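Local coordinates for protein chitinase (Chromobacterium violaceum, PDB 4TXG) that probably binds chitin and hydrolyses its glycosidic bonds, as a family 18 glycoside hydrolase with carbohydrate-binding and chitinase C regions, at residues L413-G417 with N726-L730; K418-L422 with I436-N440; T441-Y445 with W591-V597; R557-G561 with D581-Q587; V699-P704 with Y759-S764. All coordinates share one frame. Residues are numbered along the deposited sequence.

Contact 1 of 5, residues L413-G417 with N726-L730. With CS (cesium ion), chain K.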
# COMPACT_ATOMS: atom_id res chain seq x y z
N LEU A 413 -0.54 -9.88 11.34
CA LEU A 413 -0.04 -8.64 11.93
C LEU A 413 1.45 -8.74 12.27
O LEU A 413 2.22 -7.82 12.02
CB LEU A 413 -0.82 -8.29 13.20
CG LEU A 413 -0.36 -7.05 13.98
CD1 LEU A 413 -0.41 -5.81 13.09
CD2 LEU A 413 -1.21 -6.86 15.22
N TYR A 414 1.82 -9.88 12.87
CA TYR A 414 3.18 -10.12 13.35
C TYR A 414 3.82 -11.37 12.77
O TYR A 414 3.13 -12.27 12.30
CB TYR A 414 3.19 -10.30 14.87
CG TYR A 414 2.80 -9.11 15.72
CD1 TYR A 414 3.27 -7.83 15.45
CD2 TYR A 414 2.01 -9.30 16.85
CE1 TYR A 414 2.94 -6.76 16.26
CE2 TYR A 414 1.67 -8.24 17.67
CZ TYR A 414 2.14 -6.98 17.37
OH TYR A 414 1.80 -5.93 18.19
N ASP A 415 5.14 -11.45 12.88
CA ASP A 415 5.87 -12.69 12.70
C ASP A 415 5.70 -13.58 13.95
O ASP A 415 5.65 -13.04 15.06
CB ASP A 415 7.35 -12.39 12.45
CG ASP A 415 8.14 -13.64 12.11
OD1 ASP A 415 8.07 -14.08 10.95
OD2 ASP A 415 8.81 -14.18 13.02
N ASP A 416 5.61 -14.90 13.77
CA ASP A 416 5.54 -15.84 14.91
C ASP A 416 6.73 -16.80 14.91
O ASP A 416 6.77 -17.76 15.69
CB ASP A 416 4.21 -16.63 14.90
CG ASP A 416 4.11 -17.67 13.77
OD1 ASP A 416 4.95 -17.67 12.84
OD2 ASP A 416 3.17 -18.50 13.81
N GLY A 417 7.70 -16.53 14.05
CA GLY A 417 8.91 -17.34 13.99
C GLY A 417 8.71 -18.63 13.23
O GLY A 417 9.64 -19.44 13.12
N ASN A 726 11.68 -10.54 16.15
CA ASN A 726 10.54 -9.63 16.09
C ASN A 726 9.22 -10.36 16.30
O ASN A 726 8.16 -9.88 15.91
CB ASN A 726 10.52 -8.82 14.77
CG ASN A 726 10.27 -9.68 13.53
OD1 ASN A 726 10.69 -10.83 13.46
ND2 ASN A 726 9.61 -9.10 12.53
N VAL A 727 9.27 -11.52 16.95
CA VAL A 727 8.04 -12.15 17.40
C VAL A 727 7.33 -11.20 18.37
O VAL A 727 7.95 -10.68 19.31
CB VAL A 727 8.29 -13.51 18.05
CG1 VAL A 727 7.03 -14.02 18.74
CG2 VAL A 727 8.78 -14.50 17.01
N GLY A 728 6.05 -10.95 18.13
CA GLY A 728 5.30 -10.02 18.96
C GLY A 728 5.48 -8.58 18.53
O GLY A 728 5.01 -7.65 19.21
N GLY A 729 6.17 -8.39 17.42
CA GLY A 729 6.34 -7.07 16.82
C GLY A 729 7.72 -6.47 16.99
O GLY A 729 8.43 -6.79 17.94
N LEU A 730 8.12 -5.61 16.05
CA LEU A 730 9.36 -4.86 16.20
C LEU A 730 9.23 -3.92 17.40
O LEU A 730 8.16 -3.36 17.63
CB LEU A 730 9.67 -4.09 14.92
CG LEU A 730 10.12 -5.01 13.77
CD1 LEU A 730 9.91 -4.34 12.40
CD2 LEU A 730 11.57 -5.39 13.98
CS CS K . 8.81 -11.05 22.31
O HOH W 1 6.42 -9.20 14.06
O HOH W 2 4.00 -12.74 17.20
O HOH W 3 8.67 -8.17 20.24
O HOH W 4 11.36 -11.01 20.81
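A type II beta turn of the chitinase C region, Asn-726 to Gly-729, lies against a loop of the family 18 TIM barrel. Tyr-414 meets the turn with its ring: Gly-728 CA sits 4.2 Å from the ring centroid in a CH-pi contact over the face, and Gly-729 CA comes within 3.4 Å of Tyr-414 CD1, where a beta carbon would clash. The backbone of Asp-415 is joined to the turn mainly through water: its N and Asn-726 O share water 1, while its O takes a CA-H...O contact from Val-727 CA (3.5 Å) and reaches Gly-728 N through water 2. Its OD2 accepts from Gly-417 N in an Asx turn, and OD1 is hydrogen-bonded to Tyr-428 OH. The CA-CB bond of Asp-416 turns away; OD2 accepts from Trp-479 NE1 and OD1 from Lys-418 N, while its backbone C, like Gly-417 N, packs on Val-727 CG2 at 3.7 Å. Val-727 O binds the cesium ion at 3.1 Å, and water 3 links the ion to Gly-729 O (2.7 Å).

Contact 2 of 5, residues K418-L422 with I436-N440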
# COMPACT_ATOMS: atom_id res chain seq x y z
N LYS A 418 7.52 -18.84 12.69
CA LYS A 418 7.18 -20.14 12.09
C LYS A 418 6.59 -20.05 10.67
O LYS A 418 6.01 -21.02 10.19
CB LYS A 418 6.18 -20.88 12.99
CG LYS A 418 6.70 -21.24 14.37
CD LYS A 418 5.61 -21.94 15.17
CE LYS A 418 5.76 -21.69 16.67
NZ LYS A 418 5.51 -20.26 17.01
N ASP A 419 6.71 -18.90 10.01
CA ASP A 419 6.20 -18.77 8.64
C ASP A 419 6.87 -19.81 7.76
O ASP A 419 8.09 -19.80 7.61
CB ASP A 419 6.44 -17.36 8.09
CG ASP A 419 5.77 -17.14 6.73
OD1 ASP A 419 6.15 -17.83 5.76
OD2 ASP A 419 4.88 -16.28 6.62
N ALA A 420 6.08 -20.72 7.19
CA ALA A 420 6.62 -21.88 6.48
C ALA A 420 7.40 -21.48 5.23
O ALA A 420 8.33 -22.17 4.82
CB ALA A 420 5.49 -22.84 6.11
N GLU A 421 7.02 -20.35 4.63
CA GLU A 421 7.72 -19.87 3.44
C GLU A 421 9.09 -19.32 3.83
O GLU A 421 10.11 -19.64 3.19
CB GLU A 421 6.90 -18.79 2.72
CG GLU A 421 7.52 -18.32 1.42
CD GLU A 421 6.56 -17.52 0.57
OE1 GLU A 421 6.95 -17.14 -0.56
OE2 GLU A 421 5.41 -17.27 1.00
N LEU A 422 9.12 -18.49 4.87
CA LEU A 422 10.38 -17.95 5.37
C LEU A 422 11.32 -19.06 5.84
O LEU A 422 12.52 -18.98 5.62
CB LEU A 422 10.11 -16.95 6.51
CG LEU A 422 9.36 -15.69 6.06
CD1 LEU A 422 9.31 -14.67 7.20
CD2 LEU A 422 10.01 -15.09 4.83
N ILE A 436 14.71 -11.54 12.22
CA ILE A 436 13.60 -10.72 11.76
C ILE A 436 12.85 -11.43 10.65
O ILE A 436 13.42 -11.71 9.60
CB ILE A 436 14.09 -9.35 11.27
CG1 ILE A 436 14.72 -8.59 12.45
CG2 ILE A 436 12.93 -8.55 10.64
CD1 ILE A 436 15.10 -7.17 12.13
N GLY A 437 11.58 -11.75 10.89
CA GLY A 437 10.72 -12.28 9.84
C GLY A 437 9.87 -11.16 9.25
O GLY A 437 9.36 -10.35 10.00
N TYR A 438 9.70 -11.12 7.93
CA TYR A 438 9.18 -9.90 7.31
C TYR A 438 7.81 -10.00 6.63
O TYR A 438 7.30 -8.99 6.16
CB TYR A 438 10.18 -9.36 6.27
CG TYR A 438 10.56 -10.37 5.22
CD1 TYR A 438 9.79 -10.53 4.07
CD2 TYR A 438 11.67 -11.17 5.39
CE1 TYR A 438 10.13 -11.47 3.12
CE2 TYR A 438 12.02 -12.11 4.43
CZ TYR A 438 11.25 -12.25 3.31
OH TYR A 438 11.61 -13.19 2.37
N LEU A 439 7.21 -11.19 6.58
CA LEU A 439 5.92 -11.34 5.90
C LEU A 439 4.77 -11.00 6.85
O LEU A 439 3.95 -11.85 7.19
CB LEU A 439 5.74 -12.76 5.35
CG LEU A 439 6.54 -13.10 4.09
CD1 LEU A 439 6.24 -14.51 3.61
CD2 LEU A 439 6.24 -12.08 2.99
N ASN A 440 4.72 -9.75 7.27
CA ASN A 440 3.69 -9.33 8.21
C ASN A 440 3.49 -7.83 8.18
O ASN A 440 4.36 -7.09 7.75
CB ASN A 440 4.04 -9.81 9.63
CG ASN A 440 5.40 -9.30 10.10
OD1 ASN A 440 5.50 -8.20 10.64
ND2 ASN A 440 6.45 -10.09 9.87
O HOH W 5 3.06 -14.32 7.38
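Leucine side chains make most of this contact, between the start of helix 420-424 and the loop that leads into the next helix. Leu-422, in an m,t rotamer, points toward the loop and spreads its two methyls over it: CD1 lies 3.8 Å from Gly-437 CA, while CD2 touches Tyr-438 CZ at 3.5 Å and Leu-439 CD1 at 4.0 Å. A beta carbon on Gly-437 would come tight against Leu-422 CD1, so the bare backbone suits the fit. Tyr-438 leaves its backbone sideways, yet with chi1 near p its ring swings round to meet Leu-422. Leu-439, at the centre of an inverse gamma turn, is also m,t; its CD1 reaches both Asp-419 OD2 (3.7 Å) and Glu-421 OE2 (3.9 Å), so it lies among carboxylates as well as the leucine. Asp-419, with chi1 t, is the helix N-cap: OD1 accepts from Glu-421 N (2.9 Å) and Leu-422 N (3.2 Å), and OD2 is hydrogen-bonded to His-400 NE2. Water 5 lies between Asp-419 OD2 (2.8 Å) and Leu-439 O (2.6 Å). Asn-440, p at chi1, folds back so that ND2 donates to Gly-437 O at 2.9 Å. Its OD1 caps Trp-443 N at the start of helix 441-448, so the loop packs on one helix N-terminus and supplies the N-cap of the next. Both belong to the family 18 catalytic barrel, between its strands 391-395 and 457-462.

Contact 3 of 5, residues T441-Y445 with W591-V597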
# COMPACT_ATOMS: atom_id res chain seq x y z
N THR A 441 2.31 -7.41 8.63
CA THR A 441 1.88 -6.01 8.60
C THR A 441 2.82 -5.10 9.38
O THR A 441 3.17 -4.01 8.92
CB THR A 441 0.45 -5.91 9.16
OG1 THR A 441 -0.41 -6.74 8.37
CG2 THR A 441 -0.07 -4.46 9.12
N ASP A 442 3.24 -5.58 10.55
CA ASP A 442 4.11 -4.80 11.43
C ASP A 442 5.43 -4.49 10.74
O ASP A 442 5.94 -3.36 10.83
CB ASP A 442 4.34 -5.56 12.75
CG ASP A 442 5.21 -4.80 13.74
OD1 ASP A 442 4.67 -4.00 14.54
OD2 ASP A 442 6.44 -5.04 13.74
N TRP A 443 5.98 -5.47 10.01
CA TRP A 443 7.27 -5.26 9.34
C TRP A 443 7.12 -4.22 8.24
O TRP A 443 7.94 -3.30 8.11
CB TRP A 443 7.84 -6.57 8.76
CG TRP A 443 9.16 -6.34 8.06
CD1 TRP A 443 10.40 -6.42 8.60
CD2 TRP A 443 9.34 -5.95 6.69
NE1 TRP A 443 11.36 -6.11 7.66
CE2 TRP A 443 10.73 -5.82 6.47
CE3 TRP A 443 8.46 -5.71 5.62
CZ2 TRP A 443 11.27 -5.45 5.23
CZ3 TRP A 443 8.99 -5.33 4.39
CH2 TRP A 443 10.39 -5.21 4.21
N ALA A 444 6.06 -4.36 7.45
CA ALA A 444 5.81 -3.44 6.34
C ALA A 444 5.60 -2.01 6.83
O ALA A 444 6.10 -1.06 6.22
CB ALA A 444 4.60 -3.90 5.54
N TYR A 445 4.84 -1.84 7.91
CA TYR A 445 4.68 -0.51 8.49
C TYR A 445 6.05 0.09 8.83
O TYR A 445 6.35 1.24 8.51
CB TYR A 445 3.81 -0.58 9.75
CG TYR A 445 3.96 0.63 10.64
CD1 TYR A 445 3.38 1.86 10.30
CD2 TYR A 445 4.69 0.56 11.83
CE1 TYR A 445 3.53 2.97 11.11
CE2 TYR A 445 4.83 1.67 12.64
CZ TYR A 445 4.26 2.87 12.28
OH TYR A 445 4.42 3.97 13.10
N TRP A 591 -3.35 -1.89 17.61
CA TRP A 591 -1.98 -1.68 17.13
C TRP A 591 -1.85 -0.35 16.37
O TRP A 591 -0.86 0.36 16.51
CB TRP A 591 -1.56 -2.87 16.27
CG TRP A 591 -0.21 -2.77 15.60
CD1 TRP A 591 0.98 -3.21 16.08
CD2 TRP A 591 0.05 -2.19 14.32
NE1 TRP A 591 1.99 -2.94 15.17
CE2 TRP A 591 1.44 -2.31 14.08
CE3 TRP A 591 -0.76 -1.59 13.35
CZ2 TRP A 591 2.03 -1.84 12.92
CZ3 TRP A 591 -0.16 -1.13 12.19
CH2 TRP A 591 1.22 -1.25 11.98
N ILE A 592 -2.86 -0.03 15.57
CA ILE A 592 -2.93 1.25 14.85
C ILE A 592 -2.92 2.41 15.83
O ILE A 592 -2.15 3.37 15.67
CB ILE A 592 -4.22 1.34 13.96
CG1 ILE A 592 -4.13 0.38 12.77
CG2 ILE A 592 -4.46 2.77 13.49
CD1 ILE A 592 -3.13 0.80 11.69
N ASP A 593 -3.78 2.34 16.84
CA ASP A 593 -3.90 3.44 17.77
C ASP A 593 -2.64 3.60 18.62
O ASP A 593 -2.18 4.70 18.84
CB ASP A 593 -5.12 3.27 18.68
CG ASP A 593 -6.27 4.21 18.31
OD1 ASP A 593 -6.06 5.21 17.59
OD2 ASP A 593 -7.41 3.93 18.75
N ALA A 594 -2.09 2.48 19.07
CA ALA A 594 -0.92 2.52 19.94
C ALA A 594 0.33 3.06 19.23
O ALA A 594 1.16 3.73 19.84
CB ALA A 594 -0.65 1.13 20.53
N ASN A 595 0.44 2.78 17.94
CA ASN A 595 1.54 3.29 17.13
C ASN A 595 1.24 4.62 16.45
O ASN A 595 2.07 5.14 15.70
CB ASN A 595 1.93 2.27 16.06
CG ASN A 595 2.76 1.14 16.63
OD1 ASN A 595 3.95 1.33 16.91
ND2 ASN A 595 2.16 -0.04 16.80
N ASN A 596 0.05 5.16 16.71
CA ASN A 596 -0.44 6.38 16.06
C ASN A 596 -0.23 6.36 14.55
O ASN A 596 0.20 7.35 13.94
CB ASN A 596 0.21 7.61 16.68
CG ASN A 596 -0.26 7.85 18.11
OD1 ASN A 596 -1.46 8.02 18.36
ND2 ASN A 596 0.67 7.84 19.06
N VAL A 597 -0.57 5.23 13.95
CA VAL A 597 -0.49 5.07 12.50
C VAL A 597 -1.56 5.94 11.85
O VAL A 597 -2.58 6.24 12.46
CB VAL A 597 -0.66 3.59 12.10
CG1 VAL A 597 -0.40 3.38 10.61
CG2 VAL A 597 0.31 2.73 12.91
O HOH W 6 5.43 3.38 15.59
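Trp-591 points the edge of its six-membered ring at the face of Tyr-445, an edge-to-face pair with centroids 5.2 Å apart and planes at 82°; CH2 of the indole also meets Tyr-445 CB at 3.5 Å. The pair joins two helices of the family 18 TIM barrel, 441-448 and 582-594, with Met-459 of barrel strand 457-462 touching both aromatic residues. Val-597 CG2 makes an off-centre CH-pi contact with the tyrosine, 4.2 Å from the ring centroid. It lies just past a Schellman motif in which Asn-596 takes positive phi, ending the helix and turning the chain toward strand 599-603. Water 6 links Tyr-445 OH (2.8 Å) to Asn-595 OD1 (2.9 Å), while Asn-595 ND2 returns to Trp-591 O at 3.1 Å. At the other end of the indole, NE1 donates to Asp-442 OD1 at 3.0 Å, and Asp-442 OD2 accepts from Leu-730 N. The buried indole NH thus has a charged acceptor, and one carboxylate serves the helix pair and the chitinase C region together.

Contact 4 of 5, residues R557-G561 with D581-Q587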
# COMPACT_ATOMS: atom_id res chain seq x y z
N ARG A 557 -13.66 -22.42 13.18
CA ARG A 557 -12.88 -21.19 13.30
C ARG A 557 -11.72 -21.38 14.27
O ARG A 557 -11.88 -21.91 15.37
CB ARG A 557 -13.75 -20.01 13.74
CG ARG A 557 -12.97 -18.69 13.85
CD ARG A 557 -13.89 -17.56 14.27
NE ARG A 557 -13.17 -16.29 14.41
CZ ARG A 557 -12.44 -15.96 15.48
NH1 ARG A 557 -12.30 -16.81 16.50
NH2 ARG A 557 -11.84 -14.78 15.51
N ASN A 558 -10.55 -20.95 13.82
CA ASN A 558 -9.33 -20.96 14.61
C ASN A 558 -8.83 -19.54 14.75
O ASN A 558 -9.12 -18.69 13.91
CB ASN A 558 -8.25 -21.81 13.94
CG ASN A 558 -8.50 -23.29 14.10
OD1 ASN A 558 -7.79 -23.96 14.85
ND2 ASN A 558 -9.50 -23.81 13.41
N TYR A 559 -8.08 -19.27 15.81
CA TYR A 559 -7.47 -17.95 15.93
C TYR A 559 -6.09 -18.08 16.53
O TYR A 559 -5.88 -18.85 17.47
CB TYR A 559 -8.32 -17.01 16.79
CG TYR A 559 -7.90 -15.55 16.68
CD1 TYR A 559 -8.35 -14.76 15.64
CD2 TYR A 559 -7.05 -14.97 17.62
CE1 TYR A 559 -7.98 -13.43 15.52
CE2 TYR A 559 -6.66 -13.63 17.51
CZ TYR A 559 -7.13 -12.87 16.46
OH TYR A 559 -6.77 -11.55 16.33
N ASN A 560 -5.14 -17.33 15.99
CA ASN A 560 -3.80 -17.29 16.53
C ASN A 560 -3.46 -15.85 16.92
O ASN A 560 -3.31 -14.99 16.05
CB ASN A 560 -2.81 -17.85 15.50
CG ASN A 560 -1.39 -17.92 16.01
OD1 ASN A 560 -0.81 -16.92 16.42
ND2 ASN A 560 -0.80 -19.11 15.98
N GLY A 561 -3.35 -15.59 18.22
CA GLY A 561 -3.11 -14.23 18.71
C GLY A 561 -1.70 -13.71 18.43
O GLY A 561 -1.48 -12.50 18.40
N ASP A 581 -11.84 -11.01 10.73
CA ASP A 581 -13.13 -10.71 11.35
C ASP A 581 -12.97 -9.81 12.57
O ASP A 581 -11.94 -9.16 12.72
CB ASP A 581 -13.92 -12.00 11.68
CG ASP A 581 -13.23 -12.92 12.70
OD1 ASP A 581 -12.39 -12.46 13.51
OD2 ASP A 581 -13.57 -14.13 12.70
N GLU A 582 -13.98 -9.76 13.43
CA GLU A 582 -13.97 -8.72 14.46
C GLU A 582 -12.82 -8.88 15.44
O GLU A 582 -12.31 -7.89 15.98
CB GLU A 582 -15.31 -8.71 15.21
CG GLU A 582 -16.46 -8.27 14.31
CD GLU A 582 -17.79 -8.88 14.71
OE1 GLU A 582 -18.18 -9.93 14.12
OE2 GLU A 582 -18.47 -8.30 15.58
N GLN A 583 -12.38 -10.11 15.67
CA GLN A 583 -11.31 -10.32 16.64
C GLN A 583 -9.99 -9.78 16.10
O GLN A 583 -9.24 -9.11 16.82
CB GLN A 583 -11.17 -11.80 17.02
CG GLN A 583 -10.20 -12.02 18.20
CD GLN A 583 -10.18 -13.46 18.68
OE1 GLN A 583 -10.85 -14.32 18.10
NE2 GLN A 583 -9.43 -13.73 19.74
N SER A 584 -9.69 -10.06 14.83
CA SER A 584 -8.42 -9.63 14.26
C SER A 584 -8.43 -8.13 13.94
O SER A 584 -7.42 -7.46 14.11
CB SER A 584 -8.06 -10.44 13.01
OG SER A 584 -9.09 -10.43 12.03
N ILE A 585 -9.58 -7.62 13.50
CA ILE A 585 -9.71 -6.19 13.27
C ILE A 585 -9.52 -5.42 14.59
O ILE A 585 -8.85 -4.39 14.61
CB ILE A 585 -11.09 -5.83 12.63
CG1 ILE A 585 -11.16 -6.36 11.20
CG2 ILE A 585 -11.32 -4.32 12.64
CD1 ILE A 585 -10.06 -5.84 10.28
N ALA A 586 -10.05 -5.94 15.70
CA ALA A 586 -9.88 -5.25 16.98
C ALA A 586 -8.42 -5.24 17.41
O ALA A 586 -7.91 -4.24 17.92
CB ALA A 586 -10.75 -5.88 18.06
N GLN A 587 -7.75 -6.37 17.19
CA GLN A 587 -6.33 -6.48 17.53
C GLN A 587 -5.48 -5.54 16.65
O GLN A 587 -4.60 -4.85 17.15
CB GLN A 587 -5.88 -7.95 17.40
CG GLN A 587 -4.42 -8.18 17.82
CD GLN A 587 -4.08 -9.64 18.13
OE1 GLN A 587 -4.90 -10.55 17.98
NE2 GLN A 587 -2.84 -9.87 18.56
O HOH W 7 -11.01 -16.77 19.20
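Arg-557 spends its guanidinium on the N-terminus of helix 582-594. NE donates to Asp-581 OD2 at 2.8 Å and NH2 to Asp-581 OD1 at 3.1 Å, a two-pronged salt bridge; NH2 also reaches Gln-583 OE1 at 2.8 Å. NH1 has water 7 (3.0 Å), also donating to Gln-583 OE1 (2.7 Å). Asp-581 is the helix N-cap: OD1 accepts from Gln-583 N, and Ser-584 OG accepts from Asp-581 N, a capping box. Ser-584 OG is also hydrogen-bonded to Glu-580 OE1. Tyr-559 OH donates to Gln-587 OE1 at 2.7 Å, and Gln-587 NE2 to Gly-561 O at 3.0 Å. Gln-583 CG lies over the Tyr-559 ring, 3.8 Å from its centroid. Strand 556-560 edges an antiparallel sheet inserted between barrel strands 457-462 and 599-603, consistent with the insertion domain of many family 18 chitinases; segments 557-560 and 582-587 run at 17°, their axes approaching to 10.2 Å. Hydrogen bonds and charge, more than apolar packing, thus hold sheet to helix, the Asp-581 carboxylate serving Arg-557, Lys-526 and the helix N-terminus.

Contact 5 of 5, residues V699-P704 with Y759-S764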
# COMPACT_ATOMS: atom_id res chain seq x y z
N VAL A 699 17.67 4.60 10.58
CA VAL A 699 17.36 3.51 9.66
C VAL A 699 16.16 2.76 10.23
O VAL A 699 16.16 2.43 11.42
CB VAL A 699 18.57 2.58 9.49
CG1 VAL A 699 18.26 1.41 8.56
CG2 VAL A 699 19.76 3.39 8.96
N PRO A 700 15.12 2.52 9.42
CA PRO A 700 13.96 1.83 10.00
C PRO A 700 14.32 0.42 10.46
O PRO A 700 15.24 -0.20 9.91
CB PRO A 700 12.95 1.80 8.85
CG PRO A 700 13.80 1.85 7.60
CD PRO A 700 14.97 2.74 7.97
N THR A 701 13.60 -0.07 11.46
CA THR A 701 13.88 -1.37 12.05
C THR A 701 13.42 -2.54 11.17
O THR A 701 13.47 -3.69 11.60
CB THR A 701 13.19 -1.51 13.42
OG1 THR A 701 11.82 -1.11 13.28
CG2 THR A 701 13.89 -0.62 14.46
N SER A 702 12.95 -2.24 9.97
CA SER A 702 12.71 -3.28 8.97
C SER A 702 14.00 -4.03 8.65
O SER A 702 13.97 -5.22 8.31
CB SER A 702 12.09 -2.67 7.69
OG SER A 702 12.91 -1.61 7.18
N ALA A 703 15.14 -3.34 8.77
CA ALA A 703 16.44 -3.99 8.60
C ALA A 703 17.03 -4.29 9.96
O ALA A 703 16.89 -3.48 10.88
CB ALA A 703 17.40 -3.12 7.79
N PRO A 704 17.68 -5.45 10.09
CA PRO A 704 18.35 -5.81 11.34
C PRO A 704 19.38 -4.76 11.73
O PRO A 704 19.93 -4.08 10.87
CB PRO A 704 19.03 -7.14 11.02
CG PRO A 704 18.30 -7.68 9.84
CD PRO A 704 17.79 -6.50 9.07
N TYR A 759 23.26 -3.75 4.33
CA TYR A 759 22.22 -4.15 5.27
C TYR A 759 21.41 -5.29 4.65
O TYR A 759 21.59 -5.61 3.47
CB TYR A 759 21.33 -2.97 5.67
CG TYR A 759 20.76 -2.17 4.52
CD1 TYR A 759 21.49 -1.14 3.93
CD2 TYR A 759 19.49 -2.43 4.04
CE1 TYR A 759 20.97 -0.40 2.87
CE2 TYR A 759 18.96 -1.70 2.99
CZ TYR A 759 19.70 -0.69 2.41
OH TYR A 759 19.17 0.03 1.37
N TYR A 760 20.52 -5.92 5.42
CA TYR A 760 20.04 -7.25 5.04
C TYR A 760 18.57 -7.39 4.70
O TYR A 760 18.18 -8.39 4.10
CB TYR A 760 20.41 -8.25 6.13
CG TYR A 760 21.89 -8.48 6.11
CD1 TYR A 760 22.45 -9.34 5.17
CD2 TYR A 760 22.74 -7.80 6.97
CE1 TYR A 760 23.81 -9.54 5.11
CE2 TYR A 760 24.11 -8.00 6.91
CZ TYR A 760 24.63 -8.87 5.98
OH TYR A 760 25.99 -9.09 5.90
N LEU A 761 17.75 -6.40 5.05
CA LEU A 761 16.37 -6.34 4.58
C LEU A 761 16.09 -4.93 4.08
O LEU A 761 16.77 -3.98 4.48
CB LEU A 761 15.38 -6.75 5.67
CG LEU A 761 15.28 -8.26 5.95
CD1 LEU A 761 14.50 -8.53 7.24
CD2 LEU A 761 14.65 -8.99 4.78
N PRO A 762 15.08 -4.77 3.20
CA PRO A 762 14.84 -3.45 2.61
C PRO A 762 14.52 -2.35 3.62
O PRO A 762 13.94 -2.60 4.68
CB PRO A 762 13.65 -3.70 1.69
CG PRO A 762 13.83 -5.15 1.26
CD PRO A 762 14.28 -5.82 2.54
N ILE A 763 14.93 -1.13 3.26
CA ILE A 763 14.58 0.08 4.00
C ILE A 763 14.12 1.16 3.03
O ILE A 763 14.45 1.13 1.84
CB ILE A 763 15.78 0.64 4.82
CG1 ILE A 763 16.85 1.18 3.86
CG2 ILE A 763 16.35 -0.42 5.77
CD1 ILE A 763 18.04 1.83 4.56
N SER A 764 13.33 2.11 3.55
CA SER A 764 13.08 3.36 2.85
C SER A 764 13.83 4.45 3.61
O SER A 764 14.41 4.20 4.68
CB SER A 764 11.58 3.68 2.76
OG SER A 764 11.00 3.87 4.04
O HOH W 8 20.76 -5.00 8.28
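Of the 759-764 loop, Ile-763 is the residue most covered by 699-704. Its CB meets Pro-700 CG at 3.6 Å, while its CG2 fits among Val-699 CG1 (3.8 Å), Ala-703 CB (3.5 Å) and Ser-702 OG (3.9 Å). The hollow that receives it is formed where the chain at the end of strand 694-700 bends through a type I beta turn, Pro-700 to Ala-703, bringing the small Ala-703 round near Val-699. The Ala-703 methyl is in turn a low bump: besides Ile-763 it touches Leu-761 O at 3.5 Å and, more loosely, Tyr-759 CD2 at 4.3 Å. Both segments belong to the chitinase C region, whose strands form two beta sheets; the 759-764 loop passes from strand 752-758 of one sheet to strand 767-773 of the other, and Leu-663 of strand 659-664 packs against both Tyr-759 and Ile-763. Farther on, the Pro-704 ring lies against the loop, its CD 4.2 Å from Leu-761 CB and its CG 4.3 Å from Tyr-760 CB. Leu-761 CB also presses on Ser-702 O at 3.4 Å, an oxygen that accepts from Trp-443 NE1 of the barrel. Polar links run through the fit: Ser-702 OG donates to Pro-762 O at 2.9 Å, and water 8 joins Pro-704 O (2.9 Å) to Tyr-760 N (3.0 Å). At the Ser-764 end, Pro-700 CD lies 3.6 Å from Ser-764 O.

From the N terminus, 413-417 comes first and waits longest: contact 1 closes 309 residues later, bringing chitinase C onto the barrel and enclosing contacts 2, 3 and 4. Contact 2 closes a short loop between successive helices, then contact 3 opens on the second of them and closes at the end of helix 582-594. Nested inside it, contact 4 ties the start of that helix to an edge strand. Contact 5 opens before contact 1 closes and ends after it, so these two cross; it joins the end of strand 694-700 to the loop crossing between the two chitinase C sheets. Asn-726 to Gly-437 joins contacts 1 and 2, and helix 441-448 is hydrogen-bonded to both chitinase C contacts.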